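PDB 3T90: glucosamine 6-phosphate N-acetyltransferase from Arabidopsis thaliana, which transfers the acetyl group of acetyl-CoA to D-glucosamine 6-phosphate, a step in the biosynthesis of UDP-N-acetylglucosamine. Local coordinates for residues 48-56 against 66-74; 15-23 against 57-67. All coordinates share one frame; numbering follows the deposited sequence. Where two conformers were deposited one is given.

From the N terminus, the chain runs through strand 5-9 and reaches 15-23, the first half of interaction 2. It then passes helix 34-45 and enters strand 51-58. Residues 48-56, which lead into it and form most of it, pair with 66-74 in interaction 1, closing a short beta hairpin. Residues 57-67 hold the turn of that hairpin, and they close the longer loop back to 15-23. The two contacts therefore cross along the chain, and they share A66 and T67. Their centres lie about 17 Å apart. Interaction 1 builds the middle of the sheet. Interaction 2 fastens the segment with helix 19-23 to the turn end of the same hairpin. Both also touch the second subunit.

Interaction 1: 48-56 against 66-74; sequences GDDHVICVI and ATGSVMIEK
V52 pairs with V70, C54 with G68 and I56 with A66 as hydrogen-bonded antiparallel pairs. C54 N to G68 O is 2.8 Å. In the last pair I56 N bonds to A66 O, and the bond back from A66 N to I56 O is weak. Just before strand 51-56, I72 N bonds to D50 O almost straight (178°). A water joins the same D50 O to I72 O.

T67 adds a side-chain bond. Its OG1 lies anti to the backbone N (chi1 -172°) and donates to C54 O at 2.9 Å. G68 N grips that oxygen from the opposite face of the carbonyl plane.

K74 NZ forms a salt bridge with D50 OD2 at 3.1 Å, meeting it from above the carboxylate plane. The lysine chain is straight until it bends at chi4.

M71 covers one face of the H51 ring. Its CB makes a CH-pi contact. M71 SD sits 4.4 Å from the H51 ring centroid, a Met-aromatic contact over the same face. On the other side of the sheet V52 CB touches V70 CG1, and I56 CD1 meets A66 CB. Helix 100-114 covers V52, C54, I56 and V70.

This antiparallel hairpin forms central strands of the GNAT fold. G68 lies near V89, which probably binds substrate.

Interaction 2: 15-23 against 57-67; sequences KRKGFIELL and EEETSGKIAAT
R16 O accepts a weak bond of 3.3 Å from K63 NZ. The lysine bends at chi2 (-70°), which brings its end back to 15-23.

K17 makes the main polar contacts. K17 O takes a hydrogen bond from I64 N at 2.8 Å, nearly along the C=O axis. Its chain runs extended past G62, with K17 CG 3.5 Å from G62 O. The chain ends in a salt bridge, K17 NZ to E57 OE1 at 2.9 Å, on the syn side and tilted 29° out of the carboxylate plane. R8 also bridges to this E57 oxygen. With an alanine here, E57 would probably lose its lysine mate, keep R8, and face a gap beside G62.

G18 is the N-cap of helix 19-23. A CB at G18 would lie tight against K63 CD, and the positive phi also suits glycine. A water joins G18 O to I64 O.

F19 sets CB against I64 CG1. Its ring turns an edge to T67: F19 CE1 lies 3.5 Å from T67 OG1, which is bonded to C54 O. F76 of the second subunit packs edge-to-face with this ring.

L22 reaches over the strand with one methyl. L22 CD2 touches I64 CG2 at 3.6 Å and also meets T67 CG2. L23 CD2 reaches the same threonine methyl.

The chemistry thus changes along the segment. A salt bridge and hydrogen bonds to backbone oxygens, including I64 N to K17 O, tie its start to the strand ends beside the hairpin turn. The buried side chains of F19, L22 and L23 then seat the helix on strand 63-67, so hydrophobic packing probably holds that end.

Interaction 1: 48-56 against 66-74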
ATOM      1  N   GLY A  48      -0.400  13.051  -8.496  1.00 16.68           N
ATOM      2  CA  GLY A  48      -1.435  13.969  -8.090  1.00 18.64           C
ATOM      3  C   GLY A  48      -2.027  13.611  -6.765  1.00 18.59           C
ATOM      4  O   GLY A  48      -1.325  13.234  -5.827  1.00 17.11           O
ATOM      5  N   ASP A  49      -3.342  13.732  -6.701  1.00 18.39           N
ATOM      6  CA  ASP A  49      -4.012  13.458  -5.462  1.00 15.56           C
ATOM      7  C   ASP A  49      -3.995  11.981  -4.993  1.00 14.79           C
ATOM      8  O   ASP A  49      -4.397  11.685  -3.884  1.00 13.72           O
ATOM      9  CB  ASP A  49      -5.458  14.012  -5.521  1.00 17.77           C
ATOM     10  CG  ASP A  49      -5.553  15.524  -5.154  1.00 23.77           C
ATOM     11  OD1 ASP A  49      -6.565  16.094  -5.613  1.00 28.04           O
ATOM     12  OD2 ASP A  49      -4.719  16.144  -4.392  1.00 25.71           O
ATOM     13  N   ASP A  50      -3.541  11.090  -5.827  1.00 11.49           N
ATOM     14  CA  ASP A  50      -3.430   9.671  -5.457  1.00 12.08           C
ATOM     15  C   ASP A  50      -2.149   9.379  -4.641  1.00 10.03           C
ATOM     16  O   ASP A  50      -1.946   8.261  -4.195  1.00 10.38           O
ATOM     17  CB  ASP A  50      -3.447   8.808  -6.700  1.00 12.96           C
ATOM     18  CG  ASP A  50      -4.821   8.795  -7.363  1.00 21.60           C
ATOM     19  OD1 ASP A  50      -5.789   8.647  -6.615  1.00 20.61           O
ATOM     20  OD2 ASP A  50      -4.858   8.954  -8.609  1.00 30.47           O
ATOM     21  N   HIS A  51      -1.273  10.389  -4.448  1.00 10.28           N
ATOM     22  CA  HIS A  51      -0.022  10.105  -3.616  1.00 12.53           C
ATOM     23  C   HIS A  51       0.422  11.433  -3.004  1.00 15.08           C
ATOM     24  O   HIS A  51       1.130  12.168  -3.783  1.00 16.37           O
ATOM     25  CB  HIS A  51       1.083   9.433  -4.487  1.00 13.87           C
ATOM     26  CG  HIS A  51       2.188   8.754  -3.682  1.00 15.27           C
ATOM     27  ND1 HIS A  51       3.173   7.945  -4.248  1.00 18.91           N
ATOM     28  CD2 HIS A  51       2.401   8.744  -2.368  1.00 13.75           C
ATOM     29  CE1 HIS A  51       3.971   7.511  -3.266  1.00 17.71           C
ATOM     30  NE2 HIS A  51       3.551   8.045  -2.120  1.00 13.44           N
ATOM     31  N   VAL A  52       0.087  11.652  -1.703  1.00 13.42           N
ATOM     32  CA  VAL A  52       0.247  12.913  -0.895  1.00 12.94           C
ATOM     33  C   VAL A  52       1.303  12.671   0.231  1.00 11.04           C
ATOM     34  O   VAL A  52       1.328  11.615   0.841  1.00 12.22           O
ATOM     35  CB  VAL A  52      -1.063  13.411  -0.086  1.00 15.41           C
ATOM     36  CG1 VAL A  52      -0.700  14.435   1.075  1.00 16.10           C
ATOM     37  CG2 VAL A  52      -2.151  13.942  -0.979  1.00 17.55           C
ATOM     38  N   ILE A  53       2.287  13.563   0.326  1.00  8.89           N
ATOM     39  CA  ILE A  53       3.174  13.560   1.439  1.00  8.20           C
ATOM     40  C   ILE A  53       2.923  14.796   2.301  1.00 10.10           C
ATOM     41  O   ILE A  53       3.023  15.930   1.762  1.00 10.25           O
ATOM     42  CB  ILE A  53       4.636  13.528   1.008  1.00  8.79           C
ATOM     43  CG1 ILE A  53       4.841  12.302   0.079  1.00 11.72           C
ATOM     44  CG2 ILE A  53       5.553  13.537   2.271  1.00  9.22           C
ATOM     45  CD1 ILE A  53       6.275  12.126  -0.372  1.00 12.30           C
ATOM     46  N   CYS A  54       2.597  14.622   3.586  1.00  8.92           N
ATOM     47  CA  CYS A  54       2.349  15.732   4.513  1.00 10.02           C
ATOM     48  C   CYS A  54       3.659  15.949   5.279  1.00 10.40           C
ATOM     49  O   CYS A  54       4.339  14.981   5.687  1.00 12.22           O
ATOM     50  CB  CYS A  54       1.258  15.240   5.511  1.00 11.47           C
ATOM     51  SG  CYS A  54       0.960  16.364   6.871  1.00 15.47           S
ATOM     52  N   VAL A  55       3.993  17.225   5.488  1.00  8.88           N
ATOM     53  CA  VAL A  55       5.065  17.607   6.428  1.00  9.95           C
ATOM     54  C   VAL A  55       4.606  18.659   7.388  1.00  9.70           C
ATOM     55  O   VAL A  55       3.700  19.481   7.050  1.00 10.62           O
ATOM     56  CB  VAL A  55       6.331  18.140   5.674  1.00  8.95           C
ATOM     57  CG1 VAL A  55       6.999  17.051   4.836  1.00  9.48           C
ATOM     58  CG2 VAL A  55       6.105  19.428   4.909  1.00 11.75           C
ATOM     59  N   ILE A  56       5.212  18.652   8.562  1.00 10.74           N
ATOM     60  CA  ILE A  56       5.034  19.733   9.483  1.00 10.96           C
ATOM     61  C   ILE A  56       6.402  20.352   9.662  1.00 10.84           C
ATOM     62  O   ILE A  56       7.345  19.665  10.100  1.00 10.20           O
ATOM     63  CB  ILE A  56       4.497  19.287  10.834  1.00 11.08           C
ATOM     64  CG1 ILE A  56       3.162  18.644  10.629  1.00 12.91           C
ATOM     65  CG2 ILE A  56       4.434  20.479  11.840  1.00 13.46           C
ATOM     66  CD1 ILE A  56       2.530  18.058  11.986  1.00 13.51           C
ATOM     67  N   ALA A  66       7.881  16.641  11.441  1.00  9.98           N
ATOM     68  CA  ALA A  66       7.101  15.400  11.288  1.00  8.34           C
ATOM     69  C   ALA A  66       6.680  15.231   9.860  1.00  7.62           C
ATOM     70  O   ALA A  66       6.656  16.189   9.064  1.00  8.98           O
ATOM     71  CB  ALA A  66       5.821  15.476  12.214  1.00  8.63           C
ATOM     72  N   THR A  67       6.404  13.994   9.458  1.00  8.52           N
ATOM     73  CA  THR A  67       6.017  13.672   8.099  1.00  7.72           C
ATOM     74  C   THR A  67       5.195  12.377   8.076  1.00  7.45           C
ATOM     75  O   THR A  67       5.268  11.554   8.999  1.00  8.37           O
ATOM     76  CB  THR A  67       7.233  13.543   7.175  1.00  8.28           C
ATOM     77  OG1 THR A  67       6.773  13.414   5.810  1.00  8.05           O
ATOM     78  CG2 THR A  67       8.159  12.379   7.518  1.00  8.92           C
ATOM     79  N   GLY A  68       4.431  12.229   6.980  1.00  8.23           N
ATOM     80  CA  GLY A  68       3.709  10.972   6.736  1.00  8.78           C
ATOM     81  C   GLY A  68       3.178  11.081   5.343  1.00  8.25           C
ATOM     82  O   GLY A  68       2.925  12.152   4.804  1.00  9.62           O
ATOM     83  N   SER A  69       2.974   9.925   4.726  1.00  6.76           N
ATOM     84  CA  SER A  69       2.571   9.821   3.321  0.51  7.65           C
ATOM     85  C   SER A  69       1.299   9.005   3.159  1.00  6.93           C
ATOM     86  O   SER A  69       0.993   8.156   4.017  1.00  8.39           O
ATOM     87  CB  SER A  69       3.664   9.100   2.527  0.51  7.88           C
ATOM     88  OG  SER A  69       4.919   9.754   2.687  0.51 11.53           O
ATOM     89  N   VAL A  70       0.565   9.237   2.081  1.00  7.93           N
ATOM     90  CA  VAL A  70      -0.476   8.221   1.731  1.00  7.91           C
ATOM     91  C   VAL A  70      -0.539   7.971   0.237  1.00  8.98           C
ATOM     92  O   VAL A  70      -0.449   8.905  -0.551  1.00  9.03           O
ATOM     93  CB  VAL A  70      -1.866   8.694   2.346  1.00  6.86           C
ATOM     94  CG1 VAL A  70      -2.414   9.989   1.655  1.00 11.53           C
ATOM     95  CG2 VAL A  70      -2.872   7.518   2.231  1.00  7.68           C
ATOM     96  N   MET A  71      -0.673   6.715  -0.135  1.00  6.34           N
ATOM     97  CA  MET A  71      -0.795   6.302  -1.502  1.00  7.66           C
ATOM     98  C   MET A  71      -2.141   5.657  -1.665  1.00  8.03           C
ATOM     99  O   MET A  71      -2.466   4.701  -0.884  1.00  8.54           O
ATOM    100  CB  MET A  71       0.331   5.350  -1.874  1.00  8.87           C
ATOM    101  CG  MET A  71       0.176   5.051  -3.334  1.00  8.93           C
ATOM    102  SD  MET A  71       1.605   4.110  -3.928  1.00 20.02           S
ATOM    103  CE  MET A  71       1.290   2.727  -3.332  1.00 14.84           C
ATOM    104  N   ILE A  72      -2.929   6.162  -2.632  1.00  6.94           N
ATOM    105  CA  ILE A  72      -4.278   5.656  -2.853  1.00  9.28           C
ATOM    106  C   ILE A  72      -4.216   4.572  -3.900  1.00  8.48           C
ATOM    107  O   ILE A  72      -3.655   4.721  -5.024  1.00 10.27           O
ATOM    108  CB  ILE A  72      -5.245   6.817  -3.220  1.00  8.46           C
ATOM    109  CG1 ILE A  72      -5.407   7.711  -1.997  1.00 13.06           C
ATOM    110  CG2 ILE A  72      -6.658   6.286  -3.487  1.00 11.78           C
ATOM    111  CD1 ILE A  72      -6.333   9.004  -2.261  1.00 15.52           C
ATOM    112  N   GLU A  73      -4.782   3.426  -3.510  1.00  7.48           N
ATOM    113  CA  GLU A  73      -4.823   2.197  -4.349  1.00  7.04           C
ATOM    114  C   GLU A  73      -6.238   2.046  -4.915  1.00  7.76           C
ATOM    115  O   GLU A  73      -7.175   1.921  -4.116  1.00  9.08           O
ATOM    116  CB  GLU A  73      -4.553   1.009  -3.467  1.00  6.91           C
ATOM    117  CG  GLU A  73      -4.573  -0.326  -4.328  1.00  7.31           C
ATOM    118  CD  GLU A  73      -4.772  -1.521  -3.454  1.00  8.48           C
ATOM    119  OE1 GLU A  73      -5.075  -2.630  -3.946  1.00 10.16           O
ATOM    120  OE2 GLU A  73      -4.705  -1.459  -2.210  1.00 10.13           O
ATOM    121  N   LYS A  74      -6.361   2.011  -6.225  1.00  6.27           N
ATOM    122  CA  LYS A  74      -7.662   1.675  -6.836  1.00  7.03           C
ATOM    123  C   LYS A  74      -7.837   0.186  -6.907  1.00  9.11           C
ATOM    124  O   LYS A  74      -6.929  -0.532  -7.317  1.00  9.00           O
ATOM    125  CB  LYS A  74      -7.707   2.246  -8.219  1.00  9.47           C
ATOM    126  CG  LYS A  74      -7.700   3.812  -8.199  1.00 10.61           C
ATOM    127  CD  LYS A  74      -7.761   4.385  -9.594  1.00 16.35           C
ATOM    128  CE  LYS A  74      -7.676   5.904  -9.447  1.00 20.46           C
ATOM    129  NZ  LYS A  74      -6.216   6.331  -9.489  1.00 28.66           N
TER
HETATM  130  O   HOH W   1      -1.293   6.215  -5.865  0.62 19.80           O

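Interaction 2: 15-23 against 57-67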
ATOM      1  N   LYS A  15      14.160  19.574   0.450  1.00 12.12           N
ATOM      2  CA  LYS A  15      15.451  18.892   0.500  1.00 11.99           C
ATOM      3  C   LYS A  15      16.475  19.688   1.339  1.00 13.08           C
ATOM      4  O   LYS A  15      17.395  19.052   1.882  1.00 14.79           O
ATOM      5  CB  LYS A  15      15.953  18.603  -0.921  1.00 14.65           C
ATOM      6  CG  LYS A  15      16.239  19.757  -1.750  1.00 15.92           C
ATOM      7  CD  LYS A  15      16.742  19.277  -3.159  1.00 17.44           C
ATOM      8  CE  LYS A  15      16.686  20.335  -4.164  1.00 15.38           C
ATOM      9  NZ  LYS A  15      15.264  20.657  -4.573  1.00 13.81           N
ATOM     10  N   ARG A  16      16.292  20.997   1.520  1.00 12.34           N
ATOM     11  CA  ARG A  16      17.237  21.708   2.354  1.00 12.74           C
ATOM     12  C   ARG A  16      16.734  21.896   3.798  1.00 13.73           C
ATOM     13  O   ARG A  16      17.410  22.590   4.610  1.00 15.56           O
ATOM     14  CB  ARG A  16      17.624  23.050   1.686  1.00 14.38           C
ATOM     15  CG  ARG A  16      16.522  23.956   1.526  1.00 14.09           C
ATOM     16  CD  ARG A  16      17.001  25.397   1.151  1.00 20.37           C
ATOM     17  NE  ARG A  16      15.862  26.297   0.967  1.00 29.30           N
ATOM     18  CZ  ARG A  16      15.255  26.979   1.950  1.00 32.14           C
ATOM     19  NH1 ARG A  16      15.705  26.916   3.206  1.00 33.67           N
ATOM     20  NH2 ARG A  16      14.211  27.762   1.664  1.00 33.16           N
ATOM     21  N   LYS A  17      15.599  21.249   4.183  1.00 12.26           N
ATOM     22  CA  LYS A  17      14.997  21.465   5.484  1.00 10.37           C
ATOM     23  C   LYS A  17      14.999  20.200   6.326  1.00 11.18           C
ATOM     24  O   LYS A  17      14.168  20.044   7.215  1.00 12.49           O
ATOM     25  CB  LYS A  17      13.572  22.003   5.276  1.00 12.25           C
ATOM     26  CG  LYS A  17      13.499  23.442   4.692  1.00 14.39           C
ATOM     27  CD  LYS A  17      12.035  23.969   4.705  1.00 16.33           C
ATOM     28  CE  LYS A  17      12.133  25.359   4.157  1.00 20.09           C
ATOM     29  NZ  LYS A  17      10.749  25.886   4.041  1.00 17.53           N
ATOM     30  N   GLY A  18      15.910  19.295   6.060  1.00 10.60           N
ATOM     31  CA  GLY A  18      16.043  18.122   6.924  1.00 10.56           C
ATOM     32  C   GLY A  18      14.982  17.047   6.759  1.00 10.32           C
ATOM     33  O   GLY A  18      14.815  16.213   7.697  1.00 10.47           O
ATOM     34  N   PHE A  19      14.336  17.060   5.600  1.00 10.42           N
ATOM     35  CA  PHE A  19      13.342  15.961   5.279  1.00  8.27           C
ATOM     36  C   PHE A  19      13.962  14.560   5.256  1.00  8.48           C
ATOM     37  O   PHE A  19      13.459  13.658   5.947  1.00  7.31           O
ATOM     38  CB  PHE A  19      12.616  16.322   3.998  1.00 10.35           C
ATOM     39  CG  PHE A  19      11.635  15.269   3.572  1.00  8.98           C
ATOM     40  CD1 PHE A  19      10.456  15.031   4.293  1.00  9.10           C
ATOM     41  CD2 PHE A  19      11.904  14.519   2.467  1.00  9.23           C
ATOM     42  CE1 PHE A  19       9.560  14.070   3.837  1.00 10.56           C
ATOM     43  CE2 PHE A  19      11.011  13.542   2.019  1.00  8.93           C
ATOM     44  CZ  PHE A  19       9.847  13.334   2.734  1.00  9.88           C
ATOM     45  N   ILE A  20      15.019  14.344   4.496  1.00  8.21           N
ATOM     46  CA  ILE A  20      15.610  13.030   4.411  1.00  8.68           C
ATOM     47  C   ILE A  20      16.231  12.661   5.777  1.00  9.41           C
ATOM     48  O   ILE A  20      16.034  11.529   6.269  1.00  9.88           O
ATOM     49  CB  ILE A  20      16.682  13.003   3.296  1.00  9.85           C
ATOM     50  CG1 ILE A  20      16.006  13.359   1.940  1.00  9.04           C
ATOM     51  CG2 ILE A  20      17.449  11.616   3.249  1.00 13.36           C
ATOM     52  CD1 ILE A  20      14.960  12.253   1.531  1.00 10.52           C
ATOM     53  N   GLU A  21      16.850  13.637   6.441  1.00 11.16           N
ATOM     54  CA  GLU A  21      17.374  13.393   7.805  1.00 10.51           C
ATOM     55  C   GLU A  21      16.280  12.898   8.757  1.00  9.54           C
ATOM     56  O   GLU A  21      16.545  11.960   9.539  1.00 11.58           O
ATOM     57  CB  GLU A  21      18.062  14.634   8.327  1.00 12.19           C
ATOM     58  CG  GLU A  21      19.316  15.004   7.474  1.00 16.58           C
ATOM     59  CD  GLU A  21      18.970  16.101   6.482  1.00 21.10           C
ATOM     60  OE1 GLU A  21      17.997  15.992   5.660  1.00 15.88           O
ATOM     61  OE2 GLU A  21      19.680  17.169   6.524  1.00 32.52           O
ATOM     62  N   LEU A  22      15.075  13.464   8.692  1.00  8.84           N
ATOM     63  CA  LEU A  22      13.996  13.041   9.577  1.00  7.85           C
ATOM     64  C   LEU A  22      13.564  11.625   9.201  1.00  7.52           C
ATOM     65  O   LEU A  22      13.320  10.797  10.123  1.00  8.78           O
ATOM     66  CB  LEU A  22      12.845  14.023   9.409  1.00  9.64           C
ATOM     67  CG  LEU A  22      11.554  13.552  10.049  1.00  9.36           C
ATOM     68  CD1 LEU A  22      11.724  13.342  11.598  1.00 13.32           C
ATOM     69  CD2 LEU A  22      10.384  14.526   9.723  1.00 12.96           C
ATOM     70  N   LEU A  23      13.452  11.335   7.882  1.00  8.41           N
ATOM     71  CA  LEU A  23      13.118   9.942   7.499  1.00  8.67           C
ATOM     72  C   LEU A  23      14.101   8.922   8.098  1.00  8.31           C
ATOM     73  O   LEU A  23      13.703   7.795   8.357  1.00  9.83           O
ATOM     74  CB  LEU A  23      13.013   9.746   5.983  1.00  7.71           C
ATOM     75  CG  LEU A  23      11.820  10.454   5.336  1.00  9.98           C
ATOM     76  CD1 LEU A  23      11.894  10.423   3.793  1.00 11.60           C
ATOM     77  CD2 LEU A  23      10.448   9.873   5.849  1.00 11.70           C
ATOM     78  N   GLU A  57       6.501  21.674   9.389  1.00 12.59           N
ATOM     79  CA  GLU A  57       7.724  22.400   9.584  1.00 14.74           C
ATOM     80  C   GLU A  57       7.701  23.113  10.915  1.00 13.17           C
ATOM     81  O   GLU A  57       6.672  23.723  11.228  1.00 16.04           O
ATOM     82  CB  GLU A  57       7.947  23.420   8.429  1.00 13.62           C
ATOM     83  CG  GLU A  57       9.272  24.158   8.534  1.00 17.12           C
ATOM     84  CD  GLU A  57       9.534  25.163   7.393  1.00 21.59           C
ATOM     85  OE1 GLU A  57       9.118  24.940   6.250  1.00 19.35           O
ATOM     86  OE2 GLU A  57      10.203  26.220   7.663  1.00 28.24           O
ATOM     87  N   GLU A  58       8.810  23.023  11.645  1.00 14.41           N
ATOM     88  CA  GLU A  58       8.935  23.902  12.869  1.00 16.73           C
ATOM     89  C   GLU A  58       9.648  25.168  12.359  1.00 17.45           C
ATOM     90  O   GLU A  58      10.776  25.155  11.841  1.00 17.16           O
ATOM     91  CB  GLU A  58       9.701  23.193  13.966  1.00 16.83           C
ATOM     92  CG  GLU A  58       9.553  23.900  15.330  1.00 17.58           C
ATOM     93  CD  GLU A  58      10.462  25.151  15.404  1.00 20.09           C
ATOM     94  OE1 GLU A  58      11.687  25.014  15.131  1.00 21.71           O
ATOM     95  OE2 GLU A  58       9.860  26.230  15.710  1.00 23.78           O
ATOM     96  N   GLU A  59       8.945  26.259  12.599  1.00 22.16           N
ATOM     97  CA  GLU A  59       9.246  27.554  12.000  1.00 23.93           C
ATOM     98  C   GLU A  59      10.557  28.188  12.461  1.00 23.77           C
ATOM     99  O   GLU A  59      11.296  28.704  11.640  1.00 22.08           O
ATOM    100  CB  GLU A  59       8.056  28.486  12.251  1.00 26.00           C
ATOM    101  CG  GLU A  59       6.848  28.164  11.378  1.00 30.63           C
ATOM    102  CD  GLU A  59       5.907  29.356  11.270  1.00 41.30           C
ATOM    103  OE1 GLU A  59       6.412  30.485  11.004  1.00 43.82           O
ATOM    104  OE2 GLU A  59       4.673  29.174  11.457  1.00 44.36           O
ATOM    105  N   THR A  60      10.852  28.127  13.761  1.00 24.56           N
ATOM    106  CA  THR A  60      12.045  28.770  14.275  1.00 25.80           C
ATOM    107  C   THR A  60      13.318  28.167  13.728  1.00 25.60           C
ATOM    108  O   THR A  60      14.254  28.907  13.358  1.00 27.35           O
ATOM    109  CB  THR A  60      12.018  28.957  15.857  1.00 26.18           C
ATOM    110  OG1 THR A  60      12.234  27.692  16.505  1.00 31.55           O
ATOM    111  CG2 THR A  60      10.696  29.514  16.330  1.00 26.03           C
ATOM    112  N   SER A  61      13.382  26.827  13.646  1.00 21.61           N
ATOM    113  CA  SER A  61      14.500  26.106  13.136  1.00 21.37           C
ATOM    114  C   SER A  61      14.417  26.028  11.607  1.00 21.05           C
ATOM    115  O   SER A  61      15.401  25.938  10.929  1.00 21.18           O
ATOM    116  CB  SER A  61      14.542  24.701  13.760  1.00 22.58           C
ATOM    117  OG  SER A  61      13.431  23.951  13.300  1.00 21.68           O
ATOM    118  N   GLY A  62      13.206  26.129  11.068  1.00 19.98           N
ATOM    119  CA  GLY A  62      13.007  25.898   9.630  1.00 19.98           C
ATOM    120  C   GLY A  62      13.341  24.468   9.153  1.00 19.76           C
ATOM    121  O   GLY A  62      13.797  24.294   8.024  1.00 21.35           O
ATOM    122  N   LYS A  63      13.162  23.473  10.032  1.00 17.59           N
ATOM    123  CA  LYS A  63      13.391  22.058   9.682  1.00 15.94           C
ATOM    124  C   LYS A  63      12.044  21.339   9.742  1.00 13.68           C
ATOM    125  O   LYS A  63      11.101  21.742  10.453  1.00 13.63           O
ATOM    126  CB  LYS A  63      14.367  21.388  10.645  1.00 17.21           C
ATOM    127  CG  LYS A  63      15.818  21.965  10.666  1.00 25.11           C
ATOM    128  CD  LYS A  63      16.591  21.652   9.399  1.00 31.96           C
ATOM    129  CE  LYS A  63      17.772  22.651   9.181  1.00 37.73           C
ATOM    130  NZ  LYS A  63      18.264  22.517   7.764  1.00 38.70           N
ATOM    131  N   ILE A  64      11.973  20.243   9.015  1.00 11.42           N
ATOM    132  CA  ILE A  64      10.784  19.405   9.086  1.00 11.21           C
ATOM    133  C   ILE A  64      10.800  18.631  10.421  1.00 10.76           C
ATOM    134  O   ILE A  64      11.780  17.948  10.769  1.00 12.56           O
ATOM    135  CB  ILE A  64      10.775  18.412   7.905  1.00  9.80           C
ATOM    136  CG1 ILE A  64      10.932  19.161   6.559  1.00 11.32           C
ATOM    137  CG2 ILE A  64       9.496  17.505   7.936  1.00  8.95           C
ATOM    138  CD1 ILE A  64       9.885  20.222   6.319  1.00 12.53           C
ATOM    139  N   ALA A  65       9.717  18.760  11.136  1.00 10.35           N
ATOM    140  CA  ALA A  65       9.526  18.130  12.433  1.00 11.22           C
ATOM    141  C   ALA A  65       8.740  16.801  12.420  1.00 10.21           C
ATOM    142  O   ALA A  65       8.846  15.990  13.295  1.00 11.00           O
ATOM    143  CB  ALA A  65       8.757  19.145  13.352  1.00 11.87           C
ATOM    144  N   ALA A  66       7.881  16.641  11.441  1.00  9.98           N
ATOM    145  CA  ALA A  66       7.101  15.400  11.288  1.00  8.34           C
ATOM    146  C   ALA A  66       6.680  15.231   9.860  1.00  7.62           C
ATOM    147  O   ALA A  66       6.656  16.189   9.064  1.00  8.98           O
ATOM    148  CB  ALA A  66       5.821  15.476  12.214  1.00  8.63           C
ATOM    149  N   THR A  67       6.404  13.994   9.458  1.00  8.52           N
ATOM    150  CA  THR A  67       6.017  13.672   8.099  1.00  7.72           C
ATOM    151  C   THR A  67       5.195  12.377   8.076  1.00  7.45           C
ATOM    152  O   THR A  67       5.268  11.554   8.999  1.00  8.37           O
ATOM    153  CB  THR A  67       7.233  13.543   7.175  1.00  8.28           C
ATOM    154  OG1 THR A  67       6.773  13.414   5.810  1.00  8.05           O
ATOM    155  CG2 THR A  67       8.159  12.379   7.518  1.00  8.92           C
TER
HETATM  156  O   HOH W   2      14.497  17.422  10.136  0.73 15.43           O